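Local coordinates for tRNA (guanine-N(1)-)-methyltransferase (Aquifex aeolicus, PDB 1OY5), which probably methylates N1 of guanosine-37 in various tRNAs, using S-adenosyl-L-methionine as the methyl donor, at residues L6-L11 against A148-V153; F46-Q51 against P67-E72; G82-L87 against R109-C114. All blocks are in the same frame, centred on the assembly; numbering follows the deposited sequence.

Contacts 1 and 3 reach the same parallel sheet, where strands 6-12 and 109-114 are neighbours; the two contact centres are about 9 Å apart. They join at F9, whose N lies 2.7 Å from I110 O in a probable hydrogen bond. Contact 2 sits farther out, its centre about 17 Å from that of contact 3, but I70 of its helix reaches both, touching L11 of 6-11 and I113 of 109-114. Along the chain, contacts 2 and 3 follow one another inside the loop that contact 1 closes. Strand 109-114 leads to G115, probably part of the S-adenosyl-L-methionine site; V10 of contact 1 has its side chain about 10 Å from G115. Contact 2 lies away from that site.

Contact 1. Residues L6-L11 against A148-V153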
loop_
_atom_site.group_PDB
_atom_site.type_symbol
_atom_site.label_atom_id
_atom_site.label_comp_id
_atom_site.label_asym_id
_atom_site.label_seq_id
_atom_site.Cartn_x
_atom_site.Cartn_y
_atom_site.Cartn_z
ATOM N N LEU A 6 5.069 12.997 16.838
ATOM C CA LEU A 6 4.635 11.581 16.755
ATOM C C LEU A 6 5.777 10.659 16.261
ATOM O O LEU A 6 6.374 10.886 15.227
ATOM C CB LEU A 6 3.411 11.428 15.860
ATOM C CG LEU A 6 2.993 10.025 15.421
ATOM C CD1 LEU A 6 2.763 9.159 16.545
ATOM C CD2 LEU A 6 1.716 10.079 14.634
ATOM N N ARG A 7 6.100 9.641 17.031
ATOM C CA ARG A 7 7.202 8.741 16.682
ATOM C C ARG A 7 6.745 7.329 16.226
ATOM O O ARG A 7 5.929 6.688 16.895
ATOM C CB ARG A 7 8.110 8.571 17.899
ATOM C CG ARG A 7 8.851 9.781 18.339
ATOM C CD ARG A 7 10.035 9.436 19.204
ATOM N NE ARG A 7 10.881 10.580 19.528
ATOM C CZ ARG A 7 10.535 11.580 20.337
ATOM N NH1 ARG A 7 9.329 11.629 20.888
ATOM N NH2 ARG A 7 11.393 12.570 20.580
ATOM N N PHE A 8 7.276 6.882 15.090
ATOM C CA PHE A 8 7.006 5.562 14.549
ATOM C C PHE A 8 8.205 4.681 14.708
ATOM O O PHE A 8 9.354 5.134 14.594
ATOM C CB PHE A 8 6.701 5.621 13.049
ATOM C CG PHE A 8 5.327 6.104 12.718
ATOM C CD1 PHE A 8 4.217 5.286 12.894
ATOM C CD2 PHE A 8 5.139 7.402 12.240
ATOM C CE1 PHE A 8 2.930 5.756 12.596
ATOM C CE2 PHE A 8 3.845 7.866 11.905
ATOM C CZ PHE A 8 2.748 7.040 12.090
ATOM N N PHE A 9 7.937 3.393 14.953
ATOM C CA PHE A 9 8.989 2.393 15.092
ATOM C C PHE A 9 8.593 1.265 14.167
ATOM O O PHE A 9 7.568 0.645 14.359
ATOM C CB PHE A 9 9.089 1.948 16.540
ATOM C CG PHE A 9 9.375 3.064 17.467
ATOM C CD1 PHE A 9 10.658 3.535 17.617
ATOM C CD2 PHE A 9 8.357 3.700 18.141
ATOM C CE1 PHE A 9 10.920 4.577 18.452
ATOM C CE2 PHE A 9 8.621 4.772 18.961
ATOM C CZ PHE A 9 9.889 5.208 19.106
ATOM N N VAL A 10 9.384 0.993 13.145
ATOM C CA VAL A 10 8.950 0.016 12.146
ATOM C C VAL A 10 9.849 -1.223 12.155
ATOM O O VAL A 10 10.998 -1.172 11.657
ATOM C CB VAL A 10 8.960 0.633 10.725
ATOM C CG1 VAL A 10 8.269 -0.233 9.797
ATOM C CG2 VAL A 10 8.304 1.946 10.721
ATOM N N LEU A 11 9.324 -2.320 12.703
ATOM C CA LEU A 11 10.058 -3.580 12.788
ATOM C C LEU A 11 10.005 -4.256 11.443
ATOM O O LEU A 11 8.967 -4.621 10.988
ATOM C CB LEU A 11 9.444 -4.531 13.819
ATOM C CG LEU A 11 9.832 -4.432 15.288
ATOM C CD1 LEU A 11 9.655 -3.015 15.774
ATOM C CD2 LEU A 11 8.967 -5.395 16.085
ATOM N N ALA A 148 2.101 3.037 4.018
ATOM C CA ALA A 148 0.803 3.630 3.837
ATOM C C ALA A 148 0.346 4.246 5.159
ATOM O O ALA A 148 -0.022 5.404 5.222
ATOM C CB ALA A 148 -0.162 2.594 3.394
ATOM N N VAL A 149 0.420 3.475 6.230
ATOM C CA VAL A 149 0.037 3.977 7.533
ATOM C C VAL A 149 0.841 5.263 7.926
ATOM O O VAL A 149 0.266 6.238 8.399
ATOM C CB VAL A 149 0.210 2.892 8.600
ATOM C CG1 VAL A 149 0.043 3.472 9.966
ATOM C CG2 VAL A 149 -0.788 1.775 8.405
ATOM N N ILE A 150 2.167 5.232 7.732
ATOM C CA ILE A 150 3.016 6.376 8.045
ATOM C C ILE A 150 2.624 7.589 7.202
ATOM O O ILE A 150 2.570 8.712 7.689
ATOM C CB ILE A 150 4.485 6.011 7.817
ATOM C CG1 ILE A 150 4.945 4.980 8.860
ATOM C CG2 ILE A 150 5.353 7.221 7.993
ATOM C CD1 ILE A 150 6.356 4.486 8.695
ATOM N N ASP A 151 2.342 7.330 5.920
ATOM C CA ASP A 151 1.948 8.359 4.966
ATOM C C ASP A 151 0.614 8.979 5.342
ATOM O O ASP A 151 0.495 10.181 5.426
ATOM C CB ASP A 151 1.865 7.754 3.562
ATOM C CG ASP A 151 1.719 8.796 2.478
ATOM O OD1 ASP A 151 0.584 9.209 2.187
ATOM O OD2 ASP A 151 2.673 9.224 1.801
ATOM N N ALA A 152 -0.392 8.144 5.558
ATOM C CA ALA A 152 -1.744 8.611 5.843
ATOM C C ALA A 152 -1.810 9.465 7.101
ATOM O O ALA A 152 -2.436 10.528 7.118
ATOM C CB ALA A 152 -2.717 7.419 5.956
ATOM N N VAL A 153 -1.187 8.960 8.148
ATOM C CA VAL A 153 -1.136 9.612 9.435
ATOM C C VAL A 153 -0.400 10.957 9.377
ATOM O O VAL A 153 -0.896 11.977 9.876
ATOM C CB VAL A 153 -0.479 8.696 10.463
ATOM C CG1 VAL A 153 -0.152 9.461 11.696
ATOM C CG2 VAL A 153 -1.416 7.531 10.798
#
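Strand 6-11 runs almost antiparallel to helix 148-153, at 171° with their axes 10.7 Å apart, and the two meet through side chains alone. The aromatic interaction is a CH-pi contact: I150 CG1 sits over one face of the F8 ring, 4.0 Å from its centroid and only 8° off the normal. The two side chains run antiparallel past one another, which sets the isoleucine across the ring. The rest is aliphatic packing before and after F8 along the strand. V153, with CG1 anti to its backbone N, puts that methyl at the edge of the F8 ring, 3.8 Å from F8 CZ. The same V153 CG1 lies 3.5 Å from L6 CD2, the two side chains crossing at about a right angle. Farther on, V10 CG2 and I150 CD1 meet tip to tip at 3.8 Å, the isoleucine being extended (chi2 177°). Polar groups stay out of this interface: D151 points away from the strand, and its carboxylate bonds to Y21 OH and to S140 N of the second subunit. Helix 143-155 thus lies between the parallel sheet and the dimer partner, an alpha/beta layering consistent with the SPOUT methyltransferase fold.

Contact 2. Residues F46-Q51 against P67-E72; sequences FAPKGQ and PEPIYE
The rings of P48 and P69 cross at about a right angle, with P48 CD 4.1 Å from P69 CG. The neighbouring ring atom, P48 CG, lies 3.7 Å from E68 CB, the two side chains crossing obliquely. E72, one turn further on, is bent at chi2 (53°), which brings its OE1 to 4.0 Å from P48 CG. The same P69 CG that meets P48 also packs on A47, 3.9 Å from A47 CA and 4.1 Å from A47 CB, so that P69 lies at the centre of one continuous patch. The carbonyl oxygen of F46 receives a CA-H...O contact from P69, F46 O to P69 CA being 3.4 Å. The F46 ring, turned with CG anti to the carbonyl carbon (chi1 -74°), leans toward the end of 67-72, CD1 standing 3.9 Å from E72 C, and meets Y76 of the same helix edge-to-face. K49, at the centre of an inverse gamma turn, sends its chain back toward E68, but K49 NZ stops 4.9 Å from E68 OE1. That carboxylate is engaged by K66 in a salt bridge, while P185 and Y188 of the second subunit pack on E68 and E72. The loop is therefore held on the helix largely by carbon surfaces and one weak CA-H...O contact, and K49 probably adds no more than diffuse attraction to E68.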
loop_
_atom_site.group_PDB
_atom_site.type_symbol
_atom_site.label_atom_id
_atom_site.label_comp_id
_atom_site.label_asym_id
_atom_site.label_seq_id
_atom_site.Cartn_x
_atom_site.Cartn_y
_atom_site.Cartn_z
ATOM N N PHE A 46 18.368 -7.520 16.179
ATOM C CA PHE A 46 17.798 -7.931 17.456
ATOM C C PHE A 46 17.592 -9.393 17.559
ATOM O O PHE A 46 16.957 -9.815 18.487
ATOM C CB PHE A 46 16.463 -7.254 17.706
ATOM C CG PHE A 46 16.586 -5.825 18.063
ATOM C CD1 PHE A 46 16.705 -5.448 19.379
ATOM C CD2 PHE A 46 16.605 -4.855 17.074
ATOM C CE1 PHE A 46 16.852 -4.116 19.741
ATOM C CE2 PHE A 46 16.747 -3.496 17.410
ATOM C CZ PHE A 46 16.879 -3.141 18.780
ATOM N N ALA A 47 18.096 -10.162 16.605
ATOM C CA ALA A 47 17.950 -11.591 16.647
ATOM C C ALA A 47 19.035 -12.150 17.612
ATOM O O ALA A 47 20.240 -12.138 17.315
ATOM C CB ALA A 47 18.087 -12.151 15.246
ATOM N N PRO A 48 18.598 -12.640 18.759
ATOM C CA PRO A 48 19.493 -13.268 19.724
ATOM C C PRO A 48 20.515 -14.217 19.054
ATOM O O PRO A 48 21.633 -13.794 18.778
ATOM C CB PRO A 48 18.510 -14.010 20.655
ATOM C CG PRO A 48 17.279 -13.222 20.615
ATOM C CD PRO A 48 17.198 -12.665 19.228
ATOM N N LYS A 49 20.154 -15.471 18.824
ATOM C CA LYS A 49 21.020 -16.409 18.112
ATOM C C LYS A 49 21.058 -16.131 16.588
ATOM O O LYS A 49 20.917 -17.021 15.796
ATOM C CB LYS A 49 20.545 -17.852 18.378
ATOM C CG LYS A 49 19.830 -18.088 19.680
ATOM C CD LYS A 49 19.349 -19.525 19.753
ATOM C CE LYS A 49 17.904 -19.612 20.154
ATOM N NZ LYS A 49 17.576 -20.968 20.688
ATOM N N GLY A 50 21.307 -14.888 16.190
ATOM C CA GLY A 50 21.174 -14.400 14.799
ATOM C C GLY A 50 20.084 -14.878 13.820
ATOM O O GLY A 50 20.176 -14.646 12.633
ATOM N N GLN A 51 19.017 -15.500 14.295
ATOM C CA GLN A 51 18.015 -16.109 13.428
ATOM C C GLN A 51 16.671 -15.367 13.407
ATOM O O GLN A 51 15.994 -15.410 14.382
ATOM C CB GLN A 51 17.780 -17.467 14.047
ATOM C CG GLN A 51 17.503 -18.609 13.151
ATOM C CD GLN A 51 17.424 -19.887 13.973
ATOM O OE1 GLN A 51 16.913 -19.871 15.119
ATOM N NE2 GLN A 51 17.960 -20.988 13.428
ATOM N N PRO A 67 9.521 -15.264 17.441
ATOM C CA PRO A 67 9.149 -14.350 18.536
ATOM C C PRO A 67 10.286 -13.558 19.169
ATOM O O PRO A 67 10.130 -12.365 19.482
ATOM C CB PRO A 67 8.553 -15.288 19.585
ATOM C CG PRO A 67 8.316 -16.584 18.864
ATOM C CD PRO A 67 9.339 -16.678 17.805
ATOM N N GLU A 68 11.427 -14.200 19.381
ATOM C CA GLU A 68 12.484 -13.551 20.163
ATOM C C GLU A 68 12.839 -12.161 19.682
ATOM O O GLU A 68 12.833 -11.232 20.444
ATOM C CB GLU A 68 13.750 -14.402 20.202
ATOM C CG GLU A 68 13.511 -15.780 20.783
ATOM C CD GLU A 68 13.269 -16.832 19.728
ATOM O OE1 GLU A 68 14.032 -17.801 19.673
ATOM O OE2 GLU A 68 12.324 -16.665 18.952
ATOM N N PRO A 69 13.191 -12.042 18.406
ATOM C CA PRO A 69 13.707 -10.781 17.865
ATOM C C PRO A 69 12.687 -9.665 17.928
ATOM O O PRO A 69 13.026 -8.514 18.232
ATOM C CB PRO A 69 14.080 -11.143 16.424
ATOM C CG PRO A 69 14.182 -12.594 16.419
ATOM C CD PRO A 69 13.188 -13.115 17.400
ATOM N N ILE A 70 11.436 -9.993 17.644
ATOM C CA ILE A 70 10.367 -9.006 17.781
ATOM C C ILE A 70 10.166 -8.595 19.247
ATOM O O ILE A 70 9.938 -7.436 19.538
ATOM C CB ILE A 70 9.078 -9.537 17.164
ATOM C CG1 ILE A 70 9.231 -9.630 15.645
ATOM C CG2 ILE A 70 7.875 -8.651 17.549
ATOM C CD1 ILE A 70 8.070 -10.308 15.017
ATOM N N TYR A 71 10.240 -9.540 20.172
ATOM C CA TYR A 71 10.063 -9.208 21.600
ATOM C C TYR A 71 11.238 -8.354 22.101
ATOM O O TYR A 71 11.071 -7.382 22.832
ATOM C CB TYR A 71 9.908 -10.474 22.444
ATOM C CG TYR A 71 8.474 -10.808 22.731
ATOM C CD1 TYR A 71 7.762 -10.120 23.710
ATOM C CD2 TYR A 71 7.818 -11.801 22.026
ATOM C CE1 TYR A 71 6.438 -10.423 23.983
ATOM C CE2 TYR A 71 6.493 -12.111 22.289
ATOM C CZ TYR A 71 5.816 -11.414 23.278
ATOM O OH TYR A 71 4.515 -11.719 23.530
ATOM N N GLU A 72 12.428 -8.739 21.686
ATOM C CA GLU A 72 13.636 -7.977 21.962
ATOM C C GLU A 72 13.496 -6.536 21.387
ATOM O O GLU A 72 13.761 -5.555 22.053
ATOM C CB GLU A 72 14.812 -8.691 21.290
ATOM C CG GLU A 72 16.036 -8.919 22.141
ATOM C CD GLU A 72 15.731 -9.600 23.438
ATOM O OE1 GLU A 72 15.642 -10.843 23.440
ATOM O OE2 GLU A 72 15.586 -8.880 24.459
#

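Contact 3. Residues G82-L87 against R109-C114; sequences GKPFVL and RIMIIC
Strands 85-87 and 109-114 lie side by side in parallel at 4.7 Å, their segment axes 25° apart, and share four backbone hydrogen bonds: F85 N to R109 O and M111 N to F85 O, with the donor well above the carbonyl plane, then L87 N to M111 O at 2.7 Å and I113 N to L87 O, each nearly along the C=O axis. On one face P84 and M111 lie alongside and point the same way, P84 CB 3.7 Å from M111 CB. V86 shares that face and crosses I113 obliquely, its CG1 meeting I113 CD1 at 3.7 Å, and V77 and I70 of helix 67-81 pack on M111 and I113. The strands are the two arms of a beta-alpha-beta unit whose connection runs through helix 98-105. F85, I110, L87 and I112 take the opposite face; L87 CD2 lies 4.2 Å from I112 CG1, and helix 143-155 packs on I112 through A146 and V149. At the start of the pair R109, bent at chi3 (-82°), lays its CD beside the G82 carbonyl and its guanidinium edge at K83 O, NH1 being 2.5 Å from that oxygen. An alanine at R109 would remove that reach and would probably loosen the 82-84 loop against the strand. G82 itself leaves helix 67-81 with positive phi (113°), and a side chain on it would run into R109 CD.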
loop_
_atom_site.group_PDB
_atom_site.type_symbol
_atom_site.label_atom_id
_atom_site.label_comp_id
_atom_site.label_asym_id
_atom_site.label_seq_id
_atom_site.Cartn_x
_atom_site.Cartn_y
_atom_site.Cartn_z
ATOM N N GLY A 82 9.657 4.661 25.420
ATOM C CA GLY A 82 8.295 4.610 25.904
ATOM C C GLY A 82 7.536 3.508 25.180
ATOM O O GLY A 82 7.776 3.165 24.014
ATOM N N LYS A 83 6.575 2.980 25.899
ATOM C CA LYS A 83 5.752 1.891 25.452
ATOM C C LYS A 83 4.978 2.331 24.272
ATOM O O LYS A 83 4.379 3.359 24.318
ATOM C CB LYS A 83 4.771 1.544 26.547
ATOM C CG LYS A 83 3.939 0.347 26.311
ATOM C CD LYS A 83 3.056 0.195 27.525
ATOM C CE LYS A 83 2.253 -1.049 27.495
ATOM N NZ LYS A 83 0.926 -0.684 26.992
ATOM N N PRO A 84 5.042 1.571 23.191
ATOM C CA PRO A 84 4.305 1.889 21.986
ATOM C C PRO A 84 2.969 1.209 21.821
ATOM O O PRO A 84 2.770 0.063 22.249
ATOM C CB PRO A 84 5.244 1.362 20.922
ATOM C CG PRO A 84 5.738 0.171 21.511
ATOM C CD PRO A 84 5.930 0.418 22.976
ATOM N N PHE A 85 2.066 1.905 21.144
ATOM C CA PHE A 85 0.823 1.306 20.733
ATOM C C PHE A 85 1.245 0.364 19.611
ATOM O O PHE A 85 1.842 0.816 18.643
ATOM C CB PHE A 85 -0.105 2.397 20.216
ATOM C CG PHE A 85 -1.382 1.895 19.698
ATOM C CD1 PHE A 85 -1.538 1.675 18.347
ATOM C CD2 PHE A 85 -2.430 1.618 20.552
ATOM C CE1 PHE A 85 -2.733 1.215 17.854
ATOM C CE2 PHE A 85 -3.653 1.168 20.073
ATOM C CZ PHE A 85 -3.815 0.978 18.737
ATOM N N VAL A 86 0.995 -0.928 19.732
ATOM C CA VAL A 86 1.549 -1.848 18.760
ATOM C C VAL A 86 0.596 -2.260 17.661
ATOM O O VAL A 86 -0.477 -2.822 17.912
ATOM C CB VAL A 86 2.145 -3.118 19.445
ATOM C CG1 VAL A 86 2.757 -4.077 18.397
ATOM C CG2 VAL A 86 3.183 -2.721 20.475
ATOM N N LEU A 87 1.046 -2.027 16.432
ATOM C CA LEU A 87 0.273 -2.337 15.242
ATOM C C LEU A 87 1.050 -3.346 14.387
ATOM O O LEU A 87 2.281 -3.279 14.275
ATOM C CB LEU A 87 0.048 -1.039 14.508
ATOM C CG LEU A 87 -0.675 -0.940 13.189
ATOM C CD1 LEU A 87 -2.081 -1.512 13.303
ATOM C CD2 LEU A 87 -0.713 0.527 12.843
ATOM N N ARG A 109 3.336 7.270 20.279
ATOM C CA ARG A 109 4.259 6.215 19.910
ATOM C C ARG A 109 3.580 5.029 19.258
ATOM O O ARG A 109 2.729 4.377 19.815
ATOM C CB ARG A 109 5.013 5.735 21.156
ATOM C CG ARG A 109 6.190 6.551 21.499
ATOM C CD ARG A 109 6.518 6.487 22.965
ATOM N NE ARG A 109 5.666 7.412 23.696
ATOM C CZ ARG A 109 4.790 7.048 24.598
ATOM N NH1 ARG A 109 4.663 5.767 24.905
ATOM N NH2 ARG A 109 4.036 7.969 25.174
ATOM N N ILE A 110 4.018 4.715 18.064
ATOM C CA ILE A 110 3.452 3.604 17.326
ATOM C C ILE A 110 4.582 2.734 16.839
ATOM O O ILE A 110 5.578 3.215 16.328
ATOM C CB ILE A 110 2.617 4.118 16.169
ATOM C CG1 ILE A 110 1.505 4.994 16.699
ATOM C CG2 ILE A 110 2.027 2.994 15.424
ATOM C CD1 ILE A 110 0.697 5.644 15.669
ATOM N N MET A 111 4.432 1.442 17.068
ATOM C CA MET A 111 5.366 0.460 16.601
ATOM C C MET A 111 4.563 -0.383 15.643
ATOM O O MET A 111 3.454 -0.813 15.982
ATOM C CB MET A 111 5.881 -0.383 17.760
ATOM C CG MET A 111 6.504 -1.710 17.341
ATOM S SD MET A 111 7.193 -2.664 18.676
ATOM C CE MET A 111 8.562 -1.929 18.862
ATOM N N ILE A 112 5.098 -0.605 14.455
ATOM C CA ILE A 112 4.444 -1.402 13.437
ATOM C C ILE A 112 5.325 -2.589 13.136
ATOM O O ILE A 112 6.448 -2.436 12.707
ATOM C CB ILE A 112 4.257 -0.594 12.169
ATOM C CG1 ILE A 112 3.423 0.645 12.433
ATOM C CG2 ILE A 112 3.592 -1.438 11.117
ATOM C CD1 ILE A 112 3.426 1.592 11.245
ATOM N N ILE A 113 4.803 -3.779 13.374
ATOM C CA ILE A 113 5.535 -5.005 13.147
ATOM C C ILE A 113 5.199 -5.440 11.732
ATOM O O ILE A 113 4.049 -5.753 11.479
ATOM C CB ILE A 113 5.081 -6.093 14.142
ATOM C CG1 ILE A 113 5.329 -5.645 15.580
ATOM C CG2 ILE A 113 5.848 -7.379 13.909
ATOM C CD1 ILE A 113 4.833 -6.564 16.607
ATOM N N CYS A 114 6.201 -5.471 10.831
ATOM C CA CYS A 114 5.962 -5.810 9.449
ATOM C C CYS A 114 6.000 -7.318 9.259
ATOM O O CYS A 114 6.998 -7.926 9.456
ATOM C CB CYS A 114 6.961 -5.111 8.522
ATOM S SG CYS A 114 6.873 -3.312 8.512
#